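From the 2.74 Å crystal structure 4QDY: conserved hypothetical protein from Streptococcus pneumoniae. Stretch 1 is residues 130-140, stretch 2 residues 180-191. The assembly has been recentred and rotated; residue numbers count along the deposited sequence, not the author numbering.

Stretch 1 130-140: VSDKEVSITSD
Stretch 2 (180-191) LPAVITPFDTIM

What forms the apolar centre? Ile137 and Ile184, both buried, face each other as an antiparallel non-hydrogen-bonded pair, their CA atoms 4.5 Å apart. Both have chi1 m; chi2 is p in Ile137 and t in Ile184. Ile137 CG1 lies 4.3 Å from Ile184 CG1, while Ile137 CG2 reaches Ala182 CB at 3.6 Å. Val135 (chi1 m) extends the patch: its CB is 4.0 Å from Ile184 CG2, and its CG1 is 3.8 Å from Pro186 CD.

What fixes the register around this centre? Strands 135-138 and 183-185 run antiparallel at 157°, with extended phi from -103 to -134 and psi from 116 to 152. Ser136 N donates to Thr185 O at 2.8 Å and Thr185 N to Ser136 O at 2.7 Å; Thr138 N donates to Val183 O and Val183 N to Thr138 O, both hydrogen bonds 2.7 Å. Ser136 (t), Thr138 (m), Val183 (t) and Thr185 (m) share the face opposite the isoleucines, a more exposed side that suits short, largely polar side chains.

What lies beyond Thr138? Ser139 points its CB toward the other stretch, and with chi1 t its OG donates to Pro181 O at 2.8 Å, a side chain bonding to backbone where the chain turns a corner.

What closes the other, polar edge? A cis peptide precedes Pro186 (phi/psi -67/154), and the chain returns to strand at Asp188. Buried Thr189 (t) donates from OG1 to Asp132 OD1 at 2.8 Å; Asp132 has chi1 m, and its OD2 lies 3.3 Å from Pro186 CG. Ser131 (-64/-39, chi1 m) gives both N and OG to Ile190 O, each at 3.0 Å. Val130 then pairs with Met191, a selenomethionine, in an antiparallel non-hydrogen-bonded register, CA atoms 4.9 Å apart; the Met191 side chain makes no contact across. Altogether 690 Å² is buried, both sides summed.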

# COMPACT_ATOMS: atom_id res chain seq x y z
N VAL A 130 7.00 -26.56 7.82
CA VAL A 130 6.94 -25.47 6.84
C VAL A 130 7.67 -26.00 5.58
O VAL A 130 8.81 -26.45 5.68
CB VAL A 130 7.47 -24.11 7.38
CG1 VAL A 130 8.86 -24.22 8.00
CG2 VAL A 130 7.43 -23.02 6.31
N SER A 131 6.98 -25.99 4.42
CA SER A 131 7.50 -26.52 3.16
C SER A 131 8.72 -25.75 2.64
O SER A 131 9.64 -26.38 2.12
CB SER A 131 6.41 -26.50 2.09
OG SER A 131 5.37 -27.39 2.44
N ASP A 132 8.73 -24.42 2.78
CA ASP A 132 9.85 -23.60 2.32
C ASP A 132 10.86 -23.39 3.45
O ASP A 132 10.48 -23.02 4.57
CB ASP A 132 9.36 -22.26 1.76
CG ASP A 132 8.55 -22.44 0.49
OD1 ASP A 132 7.36 -22.81 0.59
OD2 ASP A 132 9.13 -22.27 -0.60
N LYS A 133 12.14 -23.67 3.16
CA LYS A 133 13.26 -23.57 4.09
C LYS A 133 14.11 -22.32 3.82
O LYS A 133 14.89 -21.91 4.68
CB LYS A 133 14.14 -24.83 4.02
CG LYS A 133 13.73 -25.97 4.98
CD LYS A 133 12.37 -26.63 4.73
CE LYS A 133 12.09 -27.68 5.77
NZ LYS A 133 10.79 -28.36 5.56
N GLU A 134 13.94 -21.70 2.64
CA GLU A 134 14.64 -20.48 2.23
C GLU A 134 13.68 -19.54 1.49
O GLU A 134 12.93 -20.00 0.63
CB GLU A 134 15.85 -20.84 1.34
CG GLU A 134 16.74 -19.66 0.98
CD GLU A 134 17.78 -19.96 -0.09
OE1 GLU A 134 17.40 -20.47 -1.16
OE2 GLU A 134 18.95 -19.57 0.11
N VAL A 135 13.70 -18.24 1.84
CA VAL A 135 12.84 -17.24 1.19
C VAL A 135 13.67 -16.00 0.84
O VAL A 135 14.67 -15.71 1.50
CB VAL A 135 11.58 -16.83 2.02
CG1 VAL A 135 10.60 -17.99 2.16
CG2 VAL A 135 11.93 -16.24 3.38
N SER A 136 13.25 -15.28 -0.21
CA SER A 136 13.88 -14.04 -0.66
C SER A 136 13.01 -12.86 -0.26
O SER A 136 11.79 -12.90 -0.43
CB SER A 136 14.10 -14.06 -2.17
OG SER A 136 14.64 -12.84 -2.64
N ILE A 137 13.63 -11.81 0.28
CA ILE A 137 12.92 -10.62 0.73
C ILE A 137 13.42 -9.42 -0.06
O ILE A 137 14.63 -9.20 -0.15
CB ILE A 137 13.03 -10.39 2.27
CG1 ILE A 137 12.61 -11.61 3.12
CG2 ILE A 137 12.24 -9.16 2.70
CD1 ILE A 137 13.66 -12.70 3.35
N THR A 138 12.49 -8.64 -0.63
CA THR A 138 12.78 -7.43 -1.38
C THR A 138 12.19 -6.24 -0.61
O THR A 138 11.02 -6.29 -0.22
CB THR A 138 12.25 -7.54 -2.82
OG1 THR A 138 12.73 -8.75 -3.42
CG2 THR A 138 12.64 -6.35 -3.68
N SER A 139 13.00 -5.20 -0.37
CA SER A 139 12.63 -3.98 0.34
C SER A 139 13.74 -2.93 0.20
O SER A 139 14.63 -3.10 -0.64
CB SER A 139 12.35 -4.28 1.82
OG SER A 139 11.83 -3.16 2.51
N ASP A 140 13.69 -1.86 1.00
CA ASP A 140 14.75 -0.86 1.06
C ASP A 140 15.82 -1.39 2.02
O ASP A 140 15.51 -2.29 2.80
CB ASP A 140 14.21 0.53 1.45
CG ASP A 140 13.42 0.59 2.75
OD1 ASP A 140 14.00 0.26 3.81
OD2 ASP A 140 12.27 1.07 2.73
N LEU A 180 7.00 -5.56 8.76
CA LEU A 180 7.76 -4.55 8.01
C LEU A 180 7.36 -4.49 6.53
O LEU A 180 7.01 -5.53 5.95
CB LEU A 180 9.27 -4.87 8.12
CG LEU A 180 9.88 -4.89 9.53
CD1 LEU A 180 11.28 -5.44 9.51
CD2 LEU A 180 9.88 -3.51 10.18
N PRO A 181 7.41 -3.28 5.88
CA PRO A 181 7.05 -3.19 4.46
C PRO A 181 8.13 -3.85 3.58
O PRO A 181 9.18 -3.27 3.30
CB PRO A 181 6.93 -1.69 4.20
CG PRO A 181 7.75 -1.05 5.25
CD PRO A 181 7.80 -1.96 6.43
N ALA A 182 7.86 -5.10 3.18
CA ALA A 182 8.76 -5.92 2.38
C ALA A 182 7.98 -6.93 1.53
O ALA A 182 6.91 -7.38 1.93
CB ALA A 182 9.72 -6.65 3.29
N VAL A 183 8.54 -7.29 0.36
CA VAL A 183 7.96 -8.25 -0.59
C VAL A 183 8.73 -9.56 -0.44
O VAL A 183 9.94 -9.60 -0.67
CB VAL A 183 7.98 -7.70 -2.05
CG1 VAL A 183 7.37 -8.71 -3.02
CG2 VAL A 183 7.25 -6.37 -2.14
N ILE A 184 8.04 -10.64 -0.05
CA ILE A 184 8.66 -11.94 0.18
C ILE A 184 8.35 -12.88 -1.00
O ILE A 184 7.22 -12.88 -1.50
CB ILE A 184 8.19 -12.54 1.53
CG1 ILE A 184 8.38 -11.51 2.67
CG2 ILE A 184 8.92 -13.87 1.85
CD1 ILE A 184 7.84 -11.87 3.97
N THR A 185 9.36 -13.65 -1.44
CA THR A 185 9.24 -14.61 -2.53
C THR A 185 9.80 -15.97 -2.03
O THR A 185 10.99 -16.05 -1.71
CB THR A 185 9.93 -14.10 -3.80
OG1 THR A 185 9.43 -12.79 -4.10
CG2 THR A 185 9.71 -15.01 -5.00
N PRO A 186 8.97 -17.03 -1.93
CA PRO A 186 7.52 -17.10 -2.25
C PRO A 186 6.70 -16.25 -1.28
O PRO A 186 7.15 -16.00 -0.15
CB PRO A 186 7.21 -18.60 -2.11
CG PRO A 186 8.22 -19.11 -1.13
CD PRO A 186 9.47 -18.34 -1.45
N PHE A 187 5.52 -15.78 -1.72
CA PHE A 187 4.63 -14.94 -0.91
C PHE A 187 3.94 -15.77 0.18
O PHE A 187 3.51 -15.20 1.19
CB PHE A 187 3.59 -14.22 -1.78
CG PHE A 187 2.83 -15.07 -2.77
CD1 PHE A 187 1.68 -15.74 -2.39
CD2 PHE A 187 3.24 -15.17 -4.09
CE1 PHE A 187 0.97 -16.53 -3.31
CE2 PHE A 187 2.53 -15.94 -5.01
CZ PHE A 187 1.40 -16.61 -4.61
N ASP A 188 3.83 -17.10 -0.01
CA ASP A 188 3.23 -18.01 0.96
C ASP A 188 3.97 -19.37 0.95
O ASP A 188 4.87 -19.58 0.13
CB ASP A 188 1.72 -18.20 0.69
CG ASP A 188 1.30 -18.80 -0.65
OD1 ASP A 188 2.19 -19.04 -1.50
OD2 ASP A 188 0.09 -18.99 -0.85
N THR A 189 3.59 -20.27 1.87
CA THR A 189 4.19 -21.60 2.02
C THR A 189 3.12 -22.59 2.52
O THR A 189 2.11 -22.17 3.08
CB THR A 189 5.39 -21.52 2.98
OG1 THR A 189 6.05 -22.78 3.03
CG2 THR A 189 5.01 -21.05 4.39
N ILE A 190 3.37 -23.89 2.34
CA ILE A 190 2.44 -24.92 2.81
C ILE A 190 2.85 -25.29 4.24
O ILE A 190 3.99 -25.67 4.49
CB ILE A 190 2.35 -26.17 1.87
CG1 ILE A 190 1.81 -25.83 0.45
CG2 ILE A 190 1.49 -27.28 2.49
CD1 ILE A 190 2.79 -25.17 -0.57
N MSE A 191 1.90 -25.13 5.19
CA MSE A 191 2.07 -25.47 6.60
C MSE A 191 1.37 -26.79 6.90
O MSE A 191 0.19 -26.94 6.56
CB MSE A 191 1.54 -24.34 7.50
CG MSE A 191 1.86 -24.53 8.99
SE MSE A 191 1.03 -23.22 10.19
CE MSE A 191 -0.76 -23.75 9.97